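Local coordinates for protein acyl-CoA thioester hydrolase ybgC (Escherichia coli K-12, PDB 3GRH) that is a putative acyl-CoA thioesterase of the outer membrane, a lipoprotein of the pectinesterase family that neither binds pectin nor shows pectinesterase activity, at residues 69-74 and 131-136; 120-125 and 175-180; 228-233 and 266-271; 283-288 and 312-317. One frame throughout, in Å; residues are numbered along the deposited sequence.

Contact 1. Residues 69-74 and 131-136; sequences ITLPAQ and TLYGTG
Leu-71 lays its two methyls on the ring of Tyr-133, and this is the tight part of the contact. CD2 of Leu-71 stands 3.8 Å from the centroid of the Tyr-133 ring, only 14° off the ring normal, a CH-pi contact over the middle of one face. CD1 of Leu-71 sits nearer one side of the ring, 3.6 Å from CD1 of Tyr-133. The ring reaches the loop because CG of Tyr-133 lies between the backbone N and the carbonyl carbon (chi1 65°). Segment 131-136 carries strand 130-134 of the parallel beta-helix, hydrogen-bonded between strands 108-112 and 204-206. The 69-74 segment has no regular structure and runs across the outside of these coils. No hydrogen bond joins the two segments. Without the ring, as with an alanine here, both Leu-71 methyls would probably lose the surface they rest on, and the loop would be less firmly held. The rest is looser. CD of Pro-72 comes to 4.0 Å from OH of Tyr-133, and CG2 of Ile-69 to 4.2 Å from CG2 of Thr-131. The hydroxyl of Thr-131 is engaged by Gln-204 and Arg-107. On the loop side Leu-71 is exposed to solvent.

Contact 2. Residues 120-125 and 175-180; sequences TVYVPA and YMYDSC
Met-176 and Tyr-122 lie alongside each other at the centre of this contact, pointing opposite ways. The thioether bends at its last torsion (chi3 75°), which turns CE of Met-176 back to 3.9 Å from CB of Tyr-122. SD of Met-176 lies 3.7 Å from CA of Pro-124. Farther out on the same tyrosine, CE2 of Tyr-122 meets CA of Tyr-177 at 4.0 Å, with the helix backbone at the ring edge. At the other end, Tyr-175 closes on the residues that follow the strand. CB of Pro-124 packs 3.8 Å from CE2 of Tyr-175. CG of Met-176 lies over one face of the Tyr-175 ring, toward the rim. The amide of Ala-125 gives its hydrogen to OH of Tyr-175 over 3.1 Å, nearly straight at 167°. These pairs set a helix against a strand of the right-handed parallel beta-helix. The axes of strand 121-123 and helix 175-180 come within 9.6 Å, with their directions 117° apart. An outer shell fixes the aromatic groups. Tyr-122 stacks on Tyr-167 and meets Trp-197 edge-to-face, while Gln-199 also bonds the Tyr-175 hydroxyl. Within the helix, OG of Ser-179 donates to O of Met-176 at 2.7 Å. Beyond it, Cys-180 forms the disulfide with Cys-192.

Contact 3. Residues 228-233 and 266-271; sequences LRTDGD and PRTLVT
Arg-267 and Asp-233 form a side-on salt bridge. NE of Arg-267 meets OD1 of Asp-233 at 2.9 Å, almost straight at 177°, on the syn lone pair. NH2 of Arg-267 reaches OD2 of Asp-233 at 2.9 Å. The carboxylate and guanidinium planes lie 11° apart, so the two groups share nearly one plane. OD1 of Asp-233 takes a further bond on its anti lone pair, from the backbone N of Arg-267 at 2.8 Å. Arg-267 makes this possible by folding at chi3 (-67°), which brings its head back toward its own amide. Asp-233 extends its carboxylate away from its own N. NH1 of Arg-267 is bonded to O of Phe-54. A leucine at Asp-233 would probably leave the Arg-267 guanidinium without its countercharge and less firmly oriented, and the amide without an acceptor. CB of Pro-266 packs 3.4 Å from the carbonyl O of Gly-232. Deeper in, one water links OG1 of Thr-230, OG1 of Thr-268 and the carbonyl O of Gly-232, each at 2.7 Å, and it donates to the carbonyl. The salt bridge joins the turn after strand 228-230 to the start of strand 267-271 in the next coil of the pectinesterase-family parallel beta-helix.

Contact 4. Residues 283-288 and 312-317; sequences SGRGAV and ATLSNI
Hydrogen bonds carry most of this contact, and Arg-285 makes two of the three that cross directly. Its NE donates to the carbonyl O of Ala-312 at 2.8 Å, and its NH2 to the same Ala-312 O at 3.1 Å. Both nitrogens approach side-on with the oxygen in the guanidinium plane, so one oxygen is gripped by two N-H groups. The chain of Arg-285 runs out extended (chi1 -173°) and then bends at chi3 (-69°), which turns the head onto that carbonyl. The third bond joins backbones. N of Ala-312 donates to O of Gly-284 at 2.8 Å. A water also bridges the segments, 2.7 Å from OG1 of Thr-313 and accepting from N of Gly-286. That OG1 is also bonded to N of Gln-351. These bonds tie the end of strand 283-284 to the loop between strands 307-311 and 321-324 of the parallel beta-helix, near the predicted nucleophile Asp-280.

The packing is apolar on polar. CD2 of Leu-314 stands 3.4 Å from CZ of Arg-285, over the middle of the guanidinium face, and the two side chains cross at about a right angle.

From outside, Asp-345 pairs with NH2 of Arg-285, and O of Glu-261 accepts from NH1. The buried guanidinium therefore probably turns little, and Asp-345 probably offsets the cost of burying its charge.

In the fold
The four contacts are spread along the parallel beta-helix. Contacts 3 and 4 touch, with centres 12 Å apart. N of Thr-268 lies 2.9 Å from O of Ala-287, and O of Pro-266 lies 3.0 Å from N of Ala-287, probable hydrogen bonds between neighbouring strands 267-271 and 287-291. Contacts 1 and 2 interleave along the chain, yet their centres are 23 Å apart. Contact 4 lies closest to the predicted active site: Gly-284 is about 9 Å from the side chain of Asp-280, the predicted nucleophile. The side chains of Ala-312 and Arg-340, by similarity a substrate-binding residue, are about 10 Å apart. Contacts 1 and 4 lie on opposite sides of the chain's centre.

Contact 1. Residues 69-74 and 131-136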
loop_
_atom_site.group_PDB
_atom_site.type_symbol
_atom_site.label_atom_id
_atom_site.label_comp_id
_atom_site.label_asym_id
_atom_site.label_seq_id
_atom_site.Cartn_x
_atom_site.Cartn_y
_atom_site.Cartn_z
ATOM N N ILE A 69 2.491 0.383 -17.781
ATOM C CA ILE A 69 2.435 -1.006 -18.098
ATOM C C ILE A 69 1.976 -1.217 -19.507
ATOM O O ILE A 69 1.029 -0.568 -19.921
ATOM C CB ILE A 69 1.490 -1.708 -17.041
ATOM C CG1 ILE A 69 2.078 -1.593 -15.646
ATOM C CG2 ILE A 69 1.274 -3.186 -17.428
ATOM C CD1 ILE A 69 1.064 -1.983 -14.458
ATOM N N THR A 70 2.652 -2.084 -20.260
ATOM C CA THR A 70 2.357 -2.321 -21.668
ATOM C C THR A 70 2.104 -3.772 -21.860
ATOM O O THR A 70 2.933 -4.560 -21.456
ATOM C CB THR A 70 3.580 -2.050 -22.560
ATOM O OG1 THR A 70 4.077 -0.739 -22.312
ATOM C CG2 THR A 70 3.214 -2.209 -24.047
ATOM N N LEU A 71 0.969 -4.139 -22.401
ATOM C CA LEU A 71 0.715 -5.568 -22.527
ATOM C C LEU A 71 1.164 -6.088 -23.873
ATOM O O LEU A 71 1.067 -5.393 -24.872
ATOM C CB LEU A 71 -0.761 -5.805 -22.353
ATOM C CG LEU A 71 -1.295 -5.415 -20.965
ATOM C CD1 LEU A 71 -2.756 -5.920 -20.974
ATOM C CD2 LEU A 71 -0.474 -5.912 -19.715
ATOM N N PRO A 72 1.635 -7.334 -23.895
ATOM C CA PRO A 72 2.225 -7.951 -25.063
ATOM C C PRO A 72 1.127 -8.435 -25.946
ATOM O O PRO A 72 -0.004 -8.612 -25.493
ATOM C CB PRO A 72 2.963 -9.145 -24.427
ATOM C CG PRO A 72 2.041 -9.573 -23.352
ATOM C CD PRO A 72 1.595 -8.262 -22.748
ATOM N N ALA A 73 1.445 -8.736 -27.198
ATOM C CA ALA A 73 0.432 -9.263 -28.077
ATOM C C ALA A 73 0.045 -10.666 -27.667
ATOM O O ALA A 73 -1.119 -11.071 -27.811
ATOM C CB ALA A 73 0.924 -9.196 -29.508
ATOM N N GLN A 74 1.005 -11.383 -27.068
ATOM C CA GLN A 74 0.790 -12.717 -26.542
ATOM C C GLN A 74 1.366 -12.873 -25.141
ATOM O O GLN A 74 2.529 -12.587 -24.914
ATOM C CB GLN A 74 1.425 -13.790 -27.448
ATOM C CG GLN A 74 0.538 -14.144 -28.633
ATOM C CD GLN A 74 -0.633 -15.024 -28.209
ATOM O OE1 GLN A 74 -0.455 -16.071 -27.564
ATOM N NE2 GLN A 74 -1.841 -14.586 -28.537
ATOM N N THR A 131 4.808 -9.461 -14.726
ATOM C CA THR A 131 3.540 -8.691 -14.918
ATOM C C THR A 131 2.384 -9.623 -14.842
ATOM O O THR A 131 2.324 -10.581 -15.559
ATOM C CB THR A 131 3.538 -7.949 -16.229
ATOM O OG1 THR A 131 4.654 -7.033 -16.259
ATOM C CG2 THR A 131 2.235 -7.169 -16.409
ATOM N N LEU A 132 1.442 -9.363 -13.951
ATOM C CA LEU A 132 0.229 -10.176 -13.814
ATOM C C LEU A 132 -0.960 -9.272 -14.091
ATOM O O LEU A 132 -1.072 -8.214 -13.474
ATOM C CB LEU A 132 0.154 -10.738 -12.395
ATOM C CG LEU A 132 -1.006 -11.617 -12.066
ATOM C CD1 LEU A 132 -0.894 -12.949 -12.775
ATOM C CD2 LEU A 132 -1.077 -11.803 -10.561
ATOM N N TYR A 133 -1.822 -9.669 -15.012
ATOM C CA TYR A 133 -2.905 -8.824 -15.410
ATOM C C TYR A 133 -4.146 -9.597 -15.693
ATOM O O TYR A 133 -4.076 -10.723 -16.204
ATOM C CB TYR A 133 -2.504 -8.010 -16.612
ATOM C CG TYR A 133 -2.222 -8.726 -17.898
ATOM C CD1 TYR A 133 -3.173 -8.831 -18.907
ATOM C CD2 TYR A 133 -0.960 -9.269 -18.133
ATOM C CE1 TYR A 133 -2.869 -9.466 -20.057
ATOM C CE2 TYR A 133 -0.686 -9.936 -19.266
ATOM C CZ TYR A 133 -1.614 -9.985 -20.244
ATOM O OH TYR A 133 -1.373 -10.619 -21.433
ATOM N N GLY A 134 -5.253 -8.983 -15.330
ATOM C CA GLY A 134 -6.556 -9.544 -15.645
ATOM C C GLY A 134 -6.998 -9.226 -17.006
ATOM O O GLY A 134 -6.673 -8.138 -17.537
ATOM N N THR A 135 -7.838 -10.109 -17.527
ATOM C CA THR A 135 -8.385 -9.896 -18.898
ATOM C C THR A 135 -9.894 -9.697 -18.923
ATOM O O THR A 135 -10.526 -9.708 -20.025
ATOM C CB THR A 135 -7.940 -10.996 -19.818
ATOM O OG1 THR A 135 -8.589 -12.205 -19.439
ATOM C CG2 THR A 135 -6.424 -11.138 -19.843
ATOM N N GLY A 136 -10.467 -9.396 -17.773
ATOM C CA GLY A 136 -11.885 -9.067 -17.674
ATOM C C GLY A 136 -12.172 -7.638 -18.152
ATOM O O GLY A 136 -11.217 -6.831 -18.321
#

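Contact 2. Residues 120-125 and 175-180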
loop_
_atom_site.group_PDB
_atom_site.type_symbol
_atom_site.label_atom_id
_atom_site.label_comp_id
_atom_site.label_asym_id
_atom_site.label_seq_id
_atom_site.Cartn_x
_atom_site.Cartn_y
_atom_site.Cartn_z
ATOM N N THR A 120 -3.238 -18.133 -1.770
ATOM C CA THR A 120 -2.170 -17.190 -1.775
ATOM C C THR A 120 -1.463 -17.125 -3.114
ATOM O O THR A 120 -1.424 -18.111 -3.865
ATOM C CB THR A 120 -1.156 -17.543 -0.679
ATOM O OG1 THR A 120 -0.752 -18.899 -0.840
ATOM C CG2 THR A 120 -1.683 -17.280 0.737
ATOM N N VAL A 121 -0.776 -15.991 -3.362
ATOM C CA VAL A 121 0.119 -15.870 -4.539
ATOM C C VAL A 121 1.350 -15.220 -3.930
ATOM O O VAL A 121 1.308 -14.085 -3.448
ATOM C CB VAL A 121 -0.453 -14.965 -5.587
ATOM C CG1 VAL A 121 0.545 -14.759 -6.719
ATOM C CG2 VAL A 121 -1.765 -15.501 -6.144
ATOM N N TYR A 122 2.450 -15.934 -3.967
ATOM C CA TYR A 122 3.746 -15.433 -3.482
ATOM C C TYR A 122 4.650 -15.289 -4.696
ATOM O O TYR A 122 4.859 -16.240 -5.475
ATOM C CB TYR A 122 4.353 -16.423 -2.553
ATOM C CG TYR A 122 3.772 -16.537 -1.158
ATOM C CD1 TYR A 122 2.673 -15.769 -0.742
ATOM C CD2 TYR A 122 4.259 -17.486 -0.313
ATOM C CE1 TYR A 122 2.123 -15.921 0.499
ATOM C CE2 TYR A 122 3.694 -17.642 0.908
ATOM C CZ TYR A 122 2.686 -16.841 1.310
ATOM O OH TYR A 122 2.142 -17.000 2.608
ATOM N N VAL A 123 5.148 -14.066 -4.898
ATOM C CA VAL A 123 5.998 -13.777 -6.082
ATOM C C VAL A 123 7.376 -13.490 -5.534
ATOM O O VAL A 123 7.587 -12.487 -4.887
ATOM C CB VAL A 123 5.517 -12.577 -6.903
ATOM C CG1 VAL A 123 6.282 -12.482 -8.236
ATOM C CG2 VAL A 123 4.022 -12.737 -7.260
ATOM N N PRO A 124 8.327 -14.361 -5.771
ATOM C CA PRO A 124 9.651 -14.186 -5.163
ATOM C C PRO A 124 10.521 -13.196 -5.858
ATOM O O PRO A 124 10.243 -12.730 -6.965
ATOM C CB PRO A 124 10.229 -15.615 -5.251
ATOM C CG PRO A 124 9.612 -16.141 -6.422
ATOM C CD PRO A 124 8.230 -15.687 -6.415
ATOM N N ALA A 125 11.538 -12.775 -5.126
ATOM C CA ALA A 125 12.616 -12.014 -5.744
ATOM C C ALA A 125 13.209 -12.865 -6.876
ATOM O O ALA A 125 13.356 -14.088 -6.772
ATOM C CB ALA A 125 13.653 -11.643 -4.695
ATOM N N TYR A 175 11.218 -19.976 0.258
ATOM C CA TYR A 175 11.841 -19.198 1.309
ATOM C C TYR A 175 10.805 -18.299 1.992
ATOM O O TYR A 175 10.914 -17.998 3.196
ATOM C CB TYR A 175 13.034 -18.431 0.777
ATOM C CG TYR A 175 12.714 -17.199 -0.001
ATOM C CD1 TYR A 175 12.675 -15.966 0.621
ATOM C CD2 TYR A 175 12.563 -17.250 -1.371
ATOM C CE1 TYR A 175 12.337 -14.835 -0.091
ATOM C CE2 TYR A 175 12.279 -16.096 -2.125
ATOM C CZ TYR A 175 12.176 -14.882 -1.489
ATOM O OH TYR A 175 11.876 -13.768 -2.235
ATOM N N MET A 176 9.840 -17.815 1.204
ATOM C CA MET A 176 8.737 -16.945 1.700
ATOM C C MET A 176 7.810 -17.735 2.633
ATOM O O MET A 176 7.581 -17.363 3.796
ATOM C CB MET A 176 7.961 -16.368 0.523
ATOM C CG MET A 176 8.803 -15.397 -0.262
ATOM S SD MET A 176 8.135 -14.825 -1.832
ATOM C CE MET A 176 6.886 -13.690 -1.247
ATOM N N TYR A 177 7.326 -18.875 2.154
ATOM C CA TYR A 177 6.451 -19.718 2.916
ATOM C C TYR A 177 7.136 -20.174 4.164
ATOM O O TYR A 177 6.530 -20.136 5.229
ATOM C CB TYR A 177 6.031 -20.892 2.092
ATOM C CG TYR A 177 5.168 -21.844 2.849
ATOM C CD1 TYR A 177 3.818 -21.521 3.069
ATOM C CD2 TYR A 177 5.677 -22.993 3.395
ATOM C CE1 TYR A 177 3.014 -22.355 3.798
ATOM C CE2 TYR A 177 4.882 -23.826 4.091
ATOM C CZ TYR A 177 3.548 -23.513 4.280
ATOM O OH TYR A 177 2.801 -24.441 5.050
ATOM N N ASP A 178 8.386 -20.598 4.045
ATOM C CA ASP A 178 9.124 -21.186 5.195
ATOM C C ASP A 178 9.374 -20.179 6.302
ATOM O O ASP A 178 9.346 -20.516 7.468
ATOM C CB ASP A 178 10.444 -21.736 4.711
ATOM C CG ASP A 178 11.097 -22.677 5.671
ATOM O OD1 ASP A 178 10.416 -23.416 6.418
ATOM O OD2 ASP A 178 12.340 -22.658 5.622
ATOM N N SER A 179 9.565 -18.924 5.956
ATOM C CA SER A 179 9.730 -17.878 6.980
ATOM C C SER A 179 8.519 -17.699 7.881
ATOM O O SER A 179 8.625 -17.252 9.047
ATOM C CB SER A 179 10.108 -16.517 6.352
ATOM O OG SER A 179 9.046 -15.917 5.612
ATOM N N CYS A 180 7.365 -18.081 7.386
ATOM C CA CYS A 180 6.142 -17.985 8.160
ATOM C C CYS A 180 5.821 -19.316 8.856
ATOM O O CYS A 180 5.341 -19.347 9.982
ATOM C CB CYS A 180 5.025 -17.672 7.222
ATOM S SG CYS A 180 5.229 -16.083 6.336
#

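Contact 3. Residues 228-233 and 266-271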
loop_
_atom_site.group_PDB
_atom_site.type_symbol
_atom_site.label_atom_id
_atom_site.label_comp_id
_atom_site.label_asym_id
_atom_site.label_seq_id
_atom_site.Cartn_x
_atom_site.Cartn_y
_atom_site.Cartn_z
ATOM N N LEU A 228 -2.694 -7.241 -0.037
ATOM C CA LEU A 228 -1.499 -7.161 -0.919
ATOM C C LEU A 228 -0.362 -6.664 -0.059
ATOM O O LEU A 228 -0.441 -5.608 0.486
ATOM C CB LEU A 228 -1.744 -6.179 -2.021
ATOM C CG LEU A 228 -0.574 -5.980 -2.956
ATOM C CD1 LEU A 228 0.043 -7.208 -3.572
ATOM C CD2 LEU A 228 -1.106 -5.037 -4.070
ATOM N N ARG A 229 0.744 -7.400 -0.067
ATOM C CA ARG A 229 2.013 -6.966 0.490
ATOM C C ARG A 229 3.034 -6.894 -0.602
ATOM O O ARG A 229 3.159 -7.840 -1.397
ATOM C CB ARG A 229 2.469 -7.938 1.496
ATOM C CG ARG A 229 3.844 -7.698 2.005
ATOM C CD ARG A 229 4.285 -8.527 3.133
ATOM N NE ARG A 229 5.725 -8.402 3.393
ATOM C CZ ARG A 229 6.374 -9.210 4.220
ATOM N NH1 ARG A 229 5.728 -10.141 4.918
ATOM N NH2 ARG A 229 7.672 -9.104 4.308
ATOM N N THR A 230 3.745 -5.783 -0.689
ATOM C CA THR A 230 4.786 -5.666 -1.701
ATOM C C THR A 230 6.063 -5.171 -1.043
ATOM O O THR A 230 6.040 -4.238 -0.275
ATOM C CB THR A 230 4.361 -4.883 -2.947
ATOM O OG1 THR A 230 5.468 -4.751 -3.849
ATOM C CG2 THR A 230 3.886 -3.509 -2.610
ATOM N N ASP A 231 7.162 -5.870 -1.328
ATOM C CA ASP A 231 8.498 -5.512 -0.765
ATOM C C ASP A 231 9.493 -5.131 -1.870
ATOM O O ASP A 231 10.611 -4.657 -1.550
ATOM C CB ASP A 231 9.118 -6.735 -0.017
ATOM C CG ASP A 231 8.251 -7.345 1.053
ATOM O OD1 ASP A 231 7.255 -6.707 1.468
ATOM O OD2 ASP A 231 8.579 -8.533 1.464
ATOM N N GLY A 232 9.124 -5.300 -3.143
ATOM C CA GLY A 232 10.011 -5.041 -4.258
ATOM C C GLY A 232 10.175 -3.562 -4.570
ATOM O O GLY A 232 9.350 -2.730 -4.224
ATOM N N ASP A 233 11.248 -3.241 -5.253
ATOM C CA ASP A 233 11.453 -1.856 -5.796
ATOM C C ASP A 233 10.916 -1.814 -7.179
ATOM O O ASP A 233 10.925 -2.782 -7.934
ATOM C CB ASP A 233 12.924 -1.519 -5.794
ATOM C CG ASP A 233 13.272 -0.077 -6.106
ATOM O OD1 ASP A 233 12.568 0.870 -5.725
ATOM O OD2 ASP A 233 14.419 0.117 -6.714
ATOM N N PRO A 266 12.398 0.742 -1.017
ATOM C CA PRO A 266 11.650 0.353 -2.213
ATOM C C PRO A 266 10.655 1.369 -2.623
ATOM O O PRO A 266 10.055 1.989 -1.771
ATOM C CB PRO A 266 10.905 -0.873 -1.806
ATOM C CG PRO A 266 10.889 -0.714 -0.265
ATOM C CD PRO A 266 12.117 -0.151 0.096
ATOM N N ARG A 267 10.534 1.574 -3.949
ATOM C CA ARG A 267 9.616 2.536 -4.522
ATOM C C ARG A 267 8.469 1.828 -5.276
ATOM O O ARG A 267 8.703 0.919 -6.065
ATOM C CB ARG A 267 10.362 3.361 -5.550
ATOM C CG ARG A 267 11.462 4.155 -4.922
ATOM C CD ARG A 267 12.487 4.664 -5.888
ATOM N NE ARG A 267 13.276 3.614 -6.495
ATOM C CZ ARG A 267 14.275 3.813 -7.347
ATOM N NH1 ARG A 267 14.610 5.026 -7.697
ATOM N NH2 ARG A 267 14.941 2.768 -7.836
ATOM N N THR A 268 7.271 2.295 -4.986
ATOM C CA THR A 268 6.032 1.754 -5.580
ATOM C C THR A 268 5.185 2.870 -6.132
ATOM O O THR A 268 4.990 3.882 -5.461
ATOM C CB THR A 268 5.252 0.961 -4.465
ATOM O OG1 THR A 268 6.143 -0.021 -3.880
ATOM C CG2 THR A 268 4.045 0.267 -4.984
ATOM N N LEU A 269 4.578 2.649 -7.294
ATOM C CA LEU A 269 3.622 3.589 -7.882
ATOM C C LEU A 269 2.281 2.892 -7.994
ATOM O O LEU A 269 2.200 1.854 -8.680
ATOM C CB LEU A 269 4.074 4.024 -9.294
ATOM C CG LEU A 269 3.099 4.945 -10.012
ATOM C CD1 LEU A 269 2.964 6.217 -9.231
ATOM C CD2 LEU A 269 3.597 5.132 -11.388
ATOM N N VAL A 270 1.250 3.450 -7.386
ATOM C CA VAL A 270 -0.127 2.888 -7.462
ATOM C C VAL A 270 -0.975 3.944 -8.172
ATOM O O VAL A 270 -1.030 5.105 -7.734
ATOM C CB VAL A 270 -0.698 2.661 -6.056
ATOM C CG1 VAL A 270 -2.189 2.121 -6.111
ATOM C CG2 VAL A 270 0.192 1.742 -5.238
ATOM N N THR A 271 -1.525 3.605 -9.328
ATOM C CA THR A 271 -2.315 4.508 -10.109
ATOM C C THR A 271 -3.709 3.959 -10.426
ATOM O O THR A 271 -3.876 2.722 -10.634
ATOM C CB THR A 271 -1.632 4.819 -11.451
ATOM O OG1 THR A 271 -1.299 3.606 -12.170
ATOM C CG2 THR A 271 -0.310 5.614 -11.203
HETATM O O HOH W 1 6.832 -2.528 -3.289
#

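Contact 4. Residues 283-288 and 312-317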
loop_
_atom_site.group_PDB
_atom_site.type_symbol
_atom_site.label_atom_id
_atom_site.label_comp_id
_atom_site.label_asym_id
_atom_site.label_seq_id
_atom_site.Cartn_x
_atom_site.Cartn_y
_atom_site.Cartn_z
ATOM N N SER A 283 -0.344 0.690 5.021
ATOM C CA SER A 283 0.628 0.643 6.080
ATOM C C SER A 283 1.996 0.294 5.588
ATOM O O SER A 283 2.136 -0.392 4.566
ATOM C CB SER A 283 0.206 -0.521 7.025
ATOM O OG SER A 283 -1.055 -0.354 7.671
ATOM N N GLY A 284 3.017 0.741 6.300
ATOM C CA GLY A 284 4.318 0.187 6.151
ATOM C C GLY A 284 5.425 1.085 5.809
ATOM O O GLY A 284 5.335 2.333 5.928
ATOM N N ARG A 285 6.514 0.460 5.359
ATOM C CA ARG A 285 7.792 1.167 5.142
ATOM C C ARG A 285 8.160 1.065 3.677
ATOM O O ARG A 285 8.316 -0.009 3.173
ATOM C CB ARG A 285 8.877 0.491 5.970
ATOM C CG ARG A 285 10.223 1.211 5.991
ATOM C CD ARG A 285 11.107 0.758 7.110
ATOM N NE ARG A 285 10.621 1.170 8.378
ATOM C CZ ARG A 285 11.092 0.685 9.526
ATOM N NH1 ARG A 285 12.081 -0.217 9.564
ATOM N NH2 ARG A 285 10.599 1.141 10.632
ATOM N N GLY A 286 8.369 2.195 3.034
ATOM C CA GLY A 286 8.662 2.226 1.607
ATOM C C GLY A 286 8.163 3.565 1.115
ATOM O O GLY A 286 7.358 4.231 1.774
ATOM N N ALA A 287 8.645 3.968 -0.055
ATOM C CA ALA A 287 8.232 5.153 -0.689
ATOM C C ALA A 287 7.135 4.771 -1.683
ATOM O O ALA A 287 7.412 3.991 -2.653
ATOM C CB ALA A 287 9.360 5.711 -1.426
ATOM N N VAL A 288 5.932 5.264 -1.470
ATOM C CA VAL A 288 4.788 4.864 -2.308
ATOM C C VAL A 288 4.119 6.112 -2.780
ATOM O O VAL A 288 3.803 6.977 -1.962
ATOM C CB VAL A 288 3.752 4.008 -1.569
ATOM C CG1 VAL A 288 2.740 3.444 -2.611
ATOM C CG2 VAL A 288 4.476 2.891 -0.797
ATOM N N ALA A 312 5.285 3.723 8.406
ATOM C CA ALA A 312 6.321 3.269 9.305
ATOM C C ALA A 312 7.707 3.781 8.857
ATOM O O ALA A 312 8.748 3.138 9.062
ATOM C CB ALA A 312 6.339 1.735 9.419
ATOM N N THR A 313 7.734 4.901 8.181
ATOM C CA THR A 313 8.892 5.460 7.585
ATOM C C THR A 313 9.995 5.696 8.662
ATOM O O THR A 313 9.754 6.284 9.742
ATOM C CB THR A 313 8.536 6.793 7.009
ATOM O OG1 THR A 313 7.239 6.725 6.386
ATOM C CG2 THR A 313 9.637 7.301 5.975
ATOM N N LEU A 314 11.234 5.357 8.321
ATOM C CA LEU A 314 12.334 5.522 9.217
ATOM C C LEU A 314 12.579 7.021 9.398
ATOM O O LEU A 314 12.418 7.797 8.486
ATOM C CB LEU A 314 13.604 4.887 8.637
ATOM C CG LEU A 314 13.526 3.388 8.670
ATOM C CD1 LEU A 314 14.599 2.798 7.743
ATOM C CD2 LEU A 314 13.652 2.903 10.083
ATOM N N SER A 315 13.003 7.415 10.597
ATOM C CA SER A 315 13.078 8.862 10.886
ATOM C C SER A 315 14.176 9.573 10.124
ATOM O O SER A 315 14.078 10.796 9.914
ATOM C CB SER A 315 13.330 9.134 12.368
ATOM O OG SER A 315 12.276 8.702 13.202
ATOM N N ASN A 316 15.196 8.850 9.634
ATOM C CA ASN A 316 16.246 9.399 8.798
ATOM C C ASN A 316 15.926 9.467 7.314
ATOM O O ASN A 316 16.724 9.978 6.508
ATOM C CB ASN A 316 17.561 8.630 8.950
ATOM C CG ASN A 316 17.424 7.152 8.585
ATOM O OD1 ASN A 316 16.711 6.449 9.253
ATOM N ND2 ASN A 316 18.067 6.701 7.478
ATOM N N ILE A 317 14.802 8.895 6.930
ATOM C CA ILE A 317 14.323 8.788 5.522
ATOM C C ILE A 317 13.248 9.821 5.329
ATOM O O ILE A 317 12.352 9.992 6.166
ATOM C CB ILE A 317 13.801 7.368 5.195
ATOM C CG1 ILE A 317 14.977 6.398 5.300
ATOM C CG2 ILE A 317 13.002 7.310 3.901
ATOM C CD1 ILE A 317 16.070 6.600 4.240
HETATM O O HOH W 2 7.009 4.707 4.622
#